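Long-range contact in beta-galactosidase (Geobacillus stearothermophilus, PDB 4OIF), which probably hydrolyses terminal non-reducing beta-D-galactose residues from beta-D-galactosides, as a zinc-binding, trimeric member of glycoside hydrolase family 42: residues R111-T125 / N157-A171. Sequence-based numbering, arbitrary orientation. Where two conformers were deposited one is given.
With ZN (zinc ion), chain D; GOL (glycerol), chain F.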
ATOM      1  N   ARG A 111       0.766  15.904 -13.576  1.00  5.61           N
ATOM      2  CA  ARG A 111       0.723  17.317 -13.952  1.00  7.61           C
ATOM      3  C   ARG A 111       0.764  18.298 -12.752  1.00 16.14           C
ATOM      4  O   ARG A 111       0.383  19.463 -12.871  1.00 14.62           O
ATOM      5  CB  ARG A 111      -0.502  17.588 -14.834  1.00  7.09           C
ATOM      6  CG  ARG A 111      -0.615  16.653 -16.060  1.00 11.12           C
ATOM      7  CD  ARG A 111       0.718  16.515 -16.796  1.00  5.16           C
ATOM      8  NE  ARG A 111       0.550  16.198 -18.212  1.00  9.19           N
ATOM      9  CZ  ARG A 111       0.883  15.034 -18.766  1.00 10.14           C
ATOM     10  NH1 ARG A 111       1.414  14.062 -18.019  1.00  4.52           N
ATOM     11  NH2 ARG A 111       0.694  14.846 -20.070  1.00  4.44           N
ATOM     12  N   VAL A 112       1.269  17.836 -11.614  1.00  8.33           N
ATOM     13  CA  VAL A 112       1.531  18.712 -10.489  1.00  6.90           C
ATOM     14  C   VAL A 112       2.895  19.402 -10.616  1.00 11.81           C
ATOM     15  O   VAL A 112       3.928  18.749 -10.823  1.00 15.87           O
ATOM     16  CB  VAL A 112       1.491  17.939  -9.158  1.00 16.23           C
ATOM     17  CG1 VAL A 112       1.801  18.863  -7.998  1.00  6.01           C
ATOM     18  CG2 VAL A 112       0.137  17.284  -8.975  1.00 15.22           C
ATOM     19  N   ARG A 113       2.901  20.723 -10.499  1.00  7.19           N
ATOM     20  CA  ARG A 113       4.152  21.461 -10.412  1.00 10.89           C
ATOM     21  C   ARG A 113       4.761  21.282  -9.018  1.00 15.97           C
ATOM     22  O   ARG A 113       4.090  21.452  -7.997  1.00 17.46           O
ATOM     23  CB  ARG A 113       3.940  22.945 -10.702  1.00  6.58           C
ATOM     24  CG  ARG A 113       5.215  23.768 -10.632  1.00  7.43           C
ATOM     25  CD  ARG A 113       6.102  23.544 -11.849  1.00 11.18           C
ATOM     26  NE  ARG A 113       5.546  24.171 -13.050  1.00 10.24           N
ATOM     27  CZ  ARG A 113       6.210  24.339 -14.193  1.00 14.26           C
ATOM     28  NH1 ARG A 113       7.467  23.929 -14.312  1.00 12.44           N
ATOM     29  NH2 ARG A 113       5.620  24.927 -15.221  1.00  5.57           N
ATOM     30  N   GLN A 114       6.038  20.931  -8.983  1.00  9.71           N
ATOM     31  CA  GLN A 114       6.733  20.712  -7.731  1.00 11.46           C
ATOM     32  C   GLN A 114       7.212  22.024  -7.123  1.00 17.04           C
ATOM     33  O   GLN A 114       7.416  23.006  -7.829  1.00 13.73           O
ATOM     34  CB  GLN A 114       7.921  19.786  -7.959  1.00 10.40           C
ATOM     35  CG  GLN A 114       7.565  18.512  -8.685  1.00 14.63           C
ATOM     36  CD  GLN A 114       6.808  17.542  -7.812  1.00 16.25           C
ATOM     37  OE1 GLN A 114       7.364  16.969  -6.876  1.00 25.91           O
ATOM     38  NE2 GLN A 114       5.533  17.349  -8.115  1.00 12.94           N
ATOM     39  N   LEU A 115       7.407  22.041  -5.813  1.00 15.95           N
ATOM     40  CA  LEU A 115       8.074  23.177  -5.201  1.00  9.42           C
ATOM     41  C   LEU A 115       9.565  22.914  -5.224  1.00 10.98           C
ATOM     42  O   LEU A 115      10.004  21.809  -5.511  1.00 12.58           O
ATOM     43  CB  LEU A 115       7.604  23.390  -3.768  1.00 10.63           C
ATOM     44  CG  LEU A 115       6.101  23.311  -3.533  1.00 14.37           C
ATOM     45  CD1 LEU A 115       5.809  23.463  -2.048  1.00 11.01           C
ATOM     46  CD2 LEU A 115       5.378  24.370  -4.362  1.00  7.48           C
ATOM     47  N   HIS A 116      10.339  23.938  -4.915  1.00 10.08           N
ATOM     48  CA  HIS A 116      11.763  23.784  -4.732  1.00  9.96           C
ATOM     49  C   HIS A 116      12.130  22.798  -3.616  1.00 13.35           C
ATOM     50  O   HIS A 116      11.486  22.756  -2.565  1.00  8.58           O
ATOM     51  CB  HIS A 116      12.381  25.131  -4.418  1.00  8.34           C
ATOM     52  CG  HIS A 116      13.805  25.039  -3.996  1.00 12.32           C
ATOM     53  ND1 HIS A 116      14.818  24.729  -4.874  1.00 10.58           N
ATOM     54  CD2 HIS A 116      14.385  25.181  -2.784  1.00 12.98           C
ATOM     55  CE1 HIS A 116      15.966  24.712  -4.226  1.00  9.55           C
ATOM     56  NE2 HIS A 116      15.730  24.980  -2.954  1.00  8.74           N
ATOM     57  N   GLY A 117      13.182  22.021  -3.837  1.00 12.23           N
ATOM     58  CA  GLY A 117      13.716  21.167  -2.796  1.00  9.96           C
ATOM     59  C   GLY A 117      14.354  19.913  -3.345  1.00 10.66           C
ATOM     60  O   GLY A 117      14.378  19.710  -4.558  1.00  7.53           O
ATOM     61  N   GLY A 118      14.863  19.067  -2.448  1.00 12.33           N
ATOM     62  CA  GLY A 118      15.486  17.816  -2.840  1.00  5.87           C
ATOM     63  C   GLY A 118      16.638  18.063  -3.789  1.00  9.33           C
ATOM     64  O   GLY A 118      17.375  19.037  -3.632  1.00  9.69           O
ATOM     65  N   ARG A 119      16.776  17.192  -4.784  1.00  7.60           N
ATOM     66  CA  ARG A 119      17.873  17.256  -5.738  1.00  8.03           C
ATOM     67  C   ARG A 119      17.553  16.436  -6.971  1.00 10.49           C
ATOM     68  O   ARG A 119      16.589  15.665  -6.977  1.00 14.01           O
ATOM     69  CB  ARG A 119      19.166  16.733  -5.115  1.00  8.58           C
ATOM     70  CG  ARG A 119      19.079  15.260  -4.773  1.00 11.78           C
ATOM     71  CD  ARG A 119      20.384  14.713  -4.240  1.00 16.04           C
ATOM     72  NE  ARG A 119      20.342  13.261  -4.132  1.00 18.71           N
ATOM     73  CZ  ARG A 119      21.406  12.504  -3.885  1.00 22.53           C
ATOM     74  NH1 ARG A 119      22.586  13.073  -3.694  1.00 13.37           N
ATOM     75  NH2 ARG A 119      21.288  11.185  -3.813  1.00 14.38           N
ATOM     76  N   HIS A 120      18.388  16.586  -7.997  1.00  9.04           N
ATOM     77  CA  HIS A 120      18.313  15.773  -9.212  1.00 13.89           C
ATOM     78  C   HIS A 120      16.999  15.990  -9.952  1.00 18.63           C
ATOM     79  O   HIS A 120      16.598  15.138 -10.749  1.00 15.62           O
ATOM     80  CB  HIS A 120      18.446  14.269  -8.907  1.00 10.00           C
ATOM     81  CG  HIS A 120      19.697  13.883  -8.182  1.00 15.42           C
ATOM     82  ND1 HIS A 120      19.865  12.637  -7.613  1.00 20.02           N
ATOM     83  CD2 HIS A 120      20.838  14.566  -7.930  1.00 18.31           C
ATOM     84  CE1 HIS A 120      21.057  12.566  -7.049  1.00 16.45           C
ATOM     85  NE2 HIS A 120      21.667  13.725  -7.223  1.00 21.60           N
ATOM     86  N   ASN A 121      16.320  17.106  -9.696  1.00 10.98           N
ATOM     87  CA  ASN A 121      14.925  17.187 -10.109  1.00 15.41           C
ATOM     88  C   ASN A 121      14.566  18.475 -10.860  1.00 14.03           C
ATOM     89  O   ASN A 121      13.527  19.096 -10.630  1.00  8.27           O
ATOM     90  CB  ASN A 121      14.034  17.006  -8.883  1.00  7.33           C
ATOM     91  CG  ASN A 121      14.403  17.957  -7.757  1.00 18.34           C
ATOM     92  OD1 ASN A 121      15.209  18.879  -7.942  1.00 15.08           O
ATOM     93  ND2 ASN A 121      13.799  17.753  -6.590  1.00  6.90           N
ATOM     94  N   HIS A 122      15.443  18.854 -11.775  1.00 13.01           N
ATOM     95  CA  HIS A 122      15.205  19.977 -12.668  1.00  9.93           C
ATOM     96  C   HIS A 122      14.416  19.560 -13.909  1.00 11.64           C
ATOM     97  O   HIS A 122      14.495  18.414 -14.347  1.00 10.65           O
ATOM     98  CB  HIS A 122      16.533  20.558 -13.107  1.00  9.01           C
ATOM     99  CG  HIS A 122      17.374  19.586 -13.875  1.00 18.54           C
ATOM    100  ND1 HIS A 122      18.092  18.575 -13.264  1.00 11.55           N
ATOM    101  CD2 HIS A 122      17.596  19.459 -15.205  1.00  7.30           C
ATOM    102  CE1 HIS A 122      18.734  17.881 -14.187  1.00 17.20           C
ATOM    103  NE2 HIS A 122      18.452  18.396 -15.372  1.00 14.63           N
ATOM    104  N   CYS A 123      13.674  20.501 -14.476  1.00  8.20           N
ATOM    105  CA  CYS A 123      13.090  20.330 -15.798  1.00  7.85           C
ATOM    106  C   CYS A 123      14.214  20.185 -16.827  1.00 14.14           C
ATOM    107  O   CYS A 123      15.071  21.068 -16.934  1.00 12.17           O
ATOM    108  CB  CYS A 123      12.173  21.527 -16.128  1.00 11.23           C
ATOM    109  SG  CYS A 123      11.741  21.745 -17.894  1.00 12.63           S
ATOM    110  N   PHE A 124      14.239  19.094 -17.585  1.00 17.07           N
ATOM    111  CA  PHE A 124      15.361  18.900 -18.491  1.00 10.03           C
ATOM    112  C   PHE A 124      15.196  19.689 -19.821  1.00 18.72           C
ATOM    113  O   PHE A 124      16.098  19.676 -20.677  1.00 14.97           O
ATOM    114  CB  PHE A 124      15.587  17.406 -18.813  1.00 11.14           C
ATOM    115  CG  PHE A 124      14.329  16.623 -19.154  1.00 16.91           C
ATOM    116  CD1 PHE A 124      13.419  17.122 -20.042  1.00 17.76           C
ATOM    117  CD2 PHE A 124      14.187  15.299 -18.721  1.00 22.67           C
ATOM    118  CE1 PHE A 124      12.316  16.403 -20.410  1.00 31.15           C
ATOM    119  CE2 PHE A 124      13.078  14.539 -19.068  1.00 22.75           C
ATOM    120  CZ  PHE A 124      12.123  15.114 -19.949  1.00 20.69           C
ATOM    121  N   THR A 125      14.074  20.398 -19.994  1.00 12.36           N
ATOM    122  CA  THR A 125      13.853  21.165 -21.233  1.00 11.75           C
ATOM    123  C   THR A 125      14.171  22.655 -21.048  1.00 10.45           C
ATOM    124  O   THR A 125      14.684  23.299 -21.961  1.00 12.92           O
ATOM    125  CB  THR A 125      12.399  21.015 -21.759  1.00 19.28           C
ATOM    126  OG1 THR A 125      12.176  19.673 -22.231  1.00 16.28           O
ATOM    127  CG2 THR A 125      12.141  21.963 -22.930  1.00  9.16           C
ATOM    128  N   ASN A 157      24.964  14.853 -11.251  1.00 17.84           N
ATOM    129  CA  ASN A 157      24.976  13.722 -10.341  1.00 23.50           C
ATOM    130  C   ASN A 157      23.736  12.839 -10.464  1.00 24.05           C
ATOM    131  O   ASN A 157      22.608  13.332 -10.360  1.00 20.19           O
ATOM    132  CB  ASN A 157      25.123  14.213  -8.903  1.00 15.07           C
ATOM    133  CG  ASN A 157      25.444  13.094  -7.953  1.00 20.52           C
ATOM    134  OD1 ASN A 157      26.598  12.670  -7.844  1.00 18.24           O
ATOM    135  ND2 ASN A 157      24.421  12.586  -7.273  1.00 14.34           N
ATOM    136  N   GLU A 158      23.964  11.541 -10.678  1.00 23.88           N
ATOM    137  CA  GLU A 158      22.902  10.530 -10.771  1.00 23.58           C
ATOM    138  C   GLU A 158      21.674  11.011 -11.545  1.00 21.84           C
ATOM    139  O   GLU A 158      20.569  11.042 -10.998  1.00 20.28           O
ATOM    140  CB  GLU A 158      22.483  10.067  -9.365  1.00 19.90           C
ATOM    141  CG  GLU A 158      23.530   9.209  -8.671  1.00 19.18           C
ATOM    142  CD  GLU A 158      23.017   8.474  -7.440  1.00 25.91           C
ATOM    143  OE1 GLU A 158      22.151   9.021  -6.710  1.00 22.53           O
ATOM    144  OE2 GLU A 158      23.491   7.336  -7.204  1.00 18.10           O
ATOM    145  N   TYR A 159      21.892  11.416 -12.795  1.00 17.62           N
ATOM    146  CA  TYR A 159      20.818  11.816 -13.709  1.00 20.47           C
ATOM    147  C   TYR A 159      19.611  10.892 -13.621  1.00 19.87           C
ATOM    148  O   TYR A 159      19.767   9.673 -13.541  1.00 20.23           O
ATOM    149  CB  TYR A 159      21.313  11.815 -15.157  1.00 24.90           C
ATOM    150  CG  TYR A 159      22.114  13.014 -15.598  1.00 20.17           C
ATOM    151  CD1 TYR A 159      21.582  14.304 -15.520  1.00 17.65           C
ATOM    152  CD2 TYR A 159      23.389  12.855 -16.149  1.00 11.67           C
ATOM    153  CE1 TYR A 159      22.308  15.408 -15.959  1.00 16.10           C
ATOM    154  CE2 TYR A 159      24.122  13.946 -16.586  1.00 11.39           C
ATOM    155  CZ  TYR A 159      23.579  15.221 -16.495  1.00 20.65           C
ATOM    156  OH  TYR A 159      24.307  16.309 -16.927  1.00 16.34           O
ATOM    157  N   GLY A 160      18.411  11.458 -13.658  1.00 14.66           N
ATOM    158  CA  GLY A 160      17.226  10.643 -13.507  1.00 12.00           C
ATOM    159  C   GLY A 160      15.974  11.448 -13.263  1.00 17.64           C
ATOM    160  O   GLY A 160      16.025  12.575 -12.757  1.00 16.49           O
ATOM    161  N   GLY A 161      14.837  10.862 -13.630  1.00 16.97           N
ATOM    162  CA  GLY A 161      13.557  11.519 -13.468  1.00 13.28           C
ATOM    163  C   GLY A 161      13.067  12.144 -14.761  1.00 20.20           C
ATOM    164  O   GLY A 161      13.793  12.214 -15.761  1.00 15.63           O
ATOM    165  N   GLU A 162      11.830  12.614 -14.745  1.00 14.81           N
ATOM    166  CA  GLU A 162      11.262  13.207 -15.941  1.00 14.69           C
ATOM    167  C   GLU A 162      10.461  14.450 -15.604  1.00 10.91           C
ATOM    168  O   GLU A 162      10.197  14.744 -14.435  1.00  9.87           O
ATOM    169  CB  GLU A 162      10.398  12.182 -16.672  1.00 13.13           C
ATOM    170  CG  GLU A 162       9.453  11.404 -15.768  1.00 16.49           C
ATOM    171  CD  GLU A 162       8.872  10.179 -16.459  1.00 26.59           C
ATOM    172  OE1 GLU A 162       9.637   9.227 -16.737  1.00 23.54           O
ATOM    173  OE2 GLU A 162       7.649  10.169 -16.724  1.00 19.29           O
ATOM    174  N   CYS A 163      10.105  15.200 -16.634  1.00 12.54           N
ATOM    175  CA  CYS A 163       9.271  16.375 -16.463  1.00 12.84           C
ATOM    176  C   CYS A 163       8.202  16.399 -17.551  1.00 12.67           C
ATOM    177  O   CYS A 163       8.459  16.007 -18.690  1.00  7.64           O
ATOM    178  CB  CYS A 163      10.109  17.658 -16.487  1.00  7.71           C
ATOM    179  SG  CYS A 163       9.128  19.148 -16.207  1.00  9.49           S
ATOM    180  N   HIS A 164       7.007  16.855 -17.179  1.00 11.51           N
ATOM    181  CA  HIS A 164       5.836  16.808 -18.041  1.00  9.13           C
ATOM    182  C   HIS A 164       5.237  18.185 -18.280  1.00  8.11           C
ATOM    183  O   HIS A 164       4.094  18.293 -18.712  1.00  7.26           O
ATOM    184  CB  HIS A 164       4.764  15.907 -17.434  1.00  6.57           C
ATOM    185  CG  HIS A 164       5.197  14.493 -17.238  1.00 10.43           C
ATOM    186  ND1 HIS A 164       4.831  13.479 -18.098  1.00 14.70           N
ATOM    187  CD2 HIS A 164       5.945  13.915 -16.269  1.00 10.32           C
ATOM    188  CE1 HIS A 164       5.348  12.341 -17.675  1.00  7.51           C
ATOM    189  NE2 HIS A 164       6.023  12.577 -16.563  1.00  8.43           N
ATOM    190  N   CYS A 165       5.995  19.232 -17.980  1.00  8.42           N
ATOM    191  CA  CYS A 165       5.520  20.593 -18.189  1.00  7.10           C
ATOM    192  C   CYS A 165       5.276  20.855 -19.672  1.00 10.80           C
ATOM    193  O   CYS A 165       5.608  20.016 -20.519  1.00  8.61           O
ATOM    194  CB  CYS A 165       6.521  21.604 -17.624  1.00  8.85           C
ATOM    195  SG  CYS A 165       7.994  21.852 -18.599  1.00  9.74           S
ATOM    196  N   ASN A 166       4.712  22.021 -19.988  1.00 13.76           N
ATOM    197  CA  ASN A 166       4.333  22.285 -21.373  0.51  8.49           C
ATOM    198  C   ASN A 166       5.558  22.452 -22.283  1.00 12.76           C
ATOM    199  O   ASN A 166       5.481  22.140 -23.486  1.00 12.57           O
ATOM    200  CB  ASN A 166       3.413  23.502 -21.452  0.51  7.61           C
ATOM    201  CG  ASN A 166       2.033  23.235 -20.844  0.51 12.20           C
ATOM    202  OD1 ASN A 166       1.541  22.100 -20.843  0.51 12.06           O
ATOM    203  ND2 ASN A 166       1.404  24.285 -20.327  0.51 10.91           N
ATOM    204  N   LEU A 167       6.685  22.870 -21.710  1.00  7.59           N
ATOM    205  CA  LEU A 167       7.939  22.950 -22.440  1.00  9.33           C
ATOM    206  C   LEU A 167       8.354  21.563 -22.909  1.00 10.62           C
ATOM    207  O   LEU A 167       8.687  21.337 -24.083  1.00 12.27           O
ATOM    208  CB  LEU A 167       9.021  23.558 -21.551  1.00 11.60           C
ATOM    209  CG  LEU A 167       8.762  25.000 -21.116  1.00 12.47           C
ATOM    210  CD1 LEU A 167      10.022  25.602 -20.517  1.00 19.81           C
ATOM    211  CD2 LEU A 167       8.282  25.824 -22.289  1.00  8.69           C
ATOM    212  N   CYS A 168       8.309  20.631 -21.966  1.00  7.81           N
ATOM    213  CA  CYS A 168       8.608  19.237 -22.229  1.00  9.38           C
ATOM    214  C   CYS A 168       7.588  18.574 -23.164  1.00 11.40           C
ATOM    215  O   CYS A 168       7.955  17.692 -23.941  1.00 11.34           O
ATOM    216  CB  CYS A 168       8.705  18.472 -20.902  1.00 10.51           C
ATOM    217  SG  CYS A 168      10.191  18.913 -19.901  1.00  9.68           S
ATOM    218  N   GLN A 169       6.323  18.980 -23.087  1.00  8.08           N
ATOM    219  CA  GLN A 169       5.302  18.435 -23.979  1.00  9.61           C
ATOM    220  C   GLN A 169       5.634  18.836 -25.404  1.00 17.35           C
ATOM    221  O   GLN A 169       5.555  18.015 -26.344  1.00  8.54           O
ATOM    222  CB  GLN A 169       3.900  18.938 -23.608  1.00 10.15           C
ATOM    223  CG  GLN A 169       3.442  18.570 -22.198  1.00  6.92           C
ATOM    224  CD  GLN A 169       3.222  17.090 -22.019  1.00  7.75           C
ATOM    225  OE1 GLN A 169       2.918  16.378 -22.972  1.00  9.17           O
ATOM    226  NE2 GLN A 169       3.377  16.611 -20.790  1.00  8.66           N
ATOM    227  N   GLU A 170       6.002  20.107 -25.566  1.00  9.35           N
ATOM    228  CA  GLU A 170       6.339  20.579 -26.897  1.00 10.87           C
ATOM    229  C   GLU A 170       7.595  19.888 -27.416  1.00 10.17           C
ATOM    230  O   GLU A 170       7.636  19.456 -28.575  1.00  7.01           O
ATOM    231  CB  GLU A 170       6.494  22.098 -26.920  1.00  9.94           C
ATOM    232  CG  GLU A 170       5.239  22.807 -27.433  1.00 36.23           C
ATOM    233  CD  GLU A 170       4.749  22.243 -28.779  1.00 66.48           C
ATOM    234  OE1 GLU A 170       5.601  21.928 -29.648  1.00 64.38           O
ATOM    235  OE2 GLU A 170       3.516  22.105 -28.967  1.00 47.76           O
ATOM    236  N   ALA A 171       8.596  19.743 -26.549  1.00 13.01           N
ATOM    237  CA  ALA A 171       9.831  19.060 -26.941  1.00 16.35           C
ATOM    238  C   ALA A 171       9.596  17.582 -27.328  1.00 11.88           C
ATOM    239  O   ALA A 171      10.230  17.061 -28.253  1.00  7.83           O
ATOM    240  CB  ALA A 171      10.870  19.165 -25.819  1.00  8.39           C
TER
HETATM  241 ZN    ZN D 701       9.776  20.321 -18.226  1.00 13.00          ZN
HETATM  242  C1  GOL F 703      24.701  10.134  -2.128  1.00 11.60           C
HETATM  243  O1  GOL F 703      23.321  10.027  -1.825  1.00 15.06           O
HETATM  244  C2  GOL F 703      24.809  10.800  -3.486  1.00 17.69           C
HETATM  245  O2  GOL F 703      25.911  11.669  -3.518  1.00 21.48           O
HETATM  246  C3  GOL F 703      24.864   9.729  -4.573  1.00 17.22           C
HETATM  247  O3  GOL F 703      25.006  10.300  -5.852  1.00 14.72           O
HETATM  248  O   HOH W   1      18.644  14.301 -12.563  1.00 14.19           O
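Cys123 and Cys163 mark the closest CA approach, 5.5 Å, between 111-125, an irregular loop, and 157-171, a loop running into a helix at Asn166. Thr125 and Cys168 lie similarly close, while nearer the predicted active site His120 runs beside Tyr159, where a water donates to His120 O and accepts from Gly160 N. The principle illustrated is cross-linking by a metal, whose four-cysteine coordination is consistent with a structural role. Cys123, the sole ligand from its loop, turns SG anti to the backbone N (chi1 163°), which carries it to the zinc ion at 2.5 Å; Cys163, Cys165 and Cys168 complete the site. Cys165 SG also caps the helix, accepting from Cys168 N at 3.6 Å. Against this site lies the Phe124 ring, with Cys168 SG oblique to it, 4.3 Å from its centroid. Thr125 CG2 rests on Leu167 CB at 3.8 Å, while Thr125 OG1 is hydrogen-bonded to Gln231 of helix 218-246. At the other end, the His120 ring is sandwiched: Asn157 O sits over one face, offset toward the rim, and Arg119 NE over the other. Asn157 ND2 donates almost straight (166°) to glycerol O3, while Arg119 NH2 donates to glycerol O1. Between Arg119 NH2 and Glu158 OE1 the salt bridge is long, 3.7 Å, with the oxygen well out of the guanidinium plane, so charge alone links them. Asn157 and Glu158 both touch Glu322, the predicted nucleophile. The zinc thus ties together two segments that also carry the predicted proton donor Glu158 and substrate-binding Arg119 and Asn157; the glycerol, probably from the crystallisation liquor, may mark the sugar pocket.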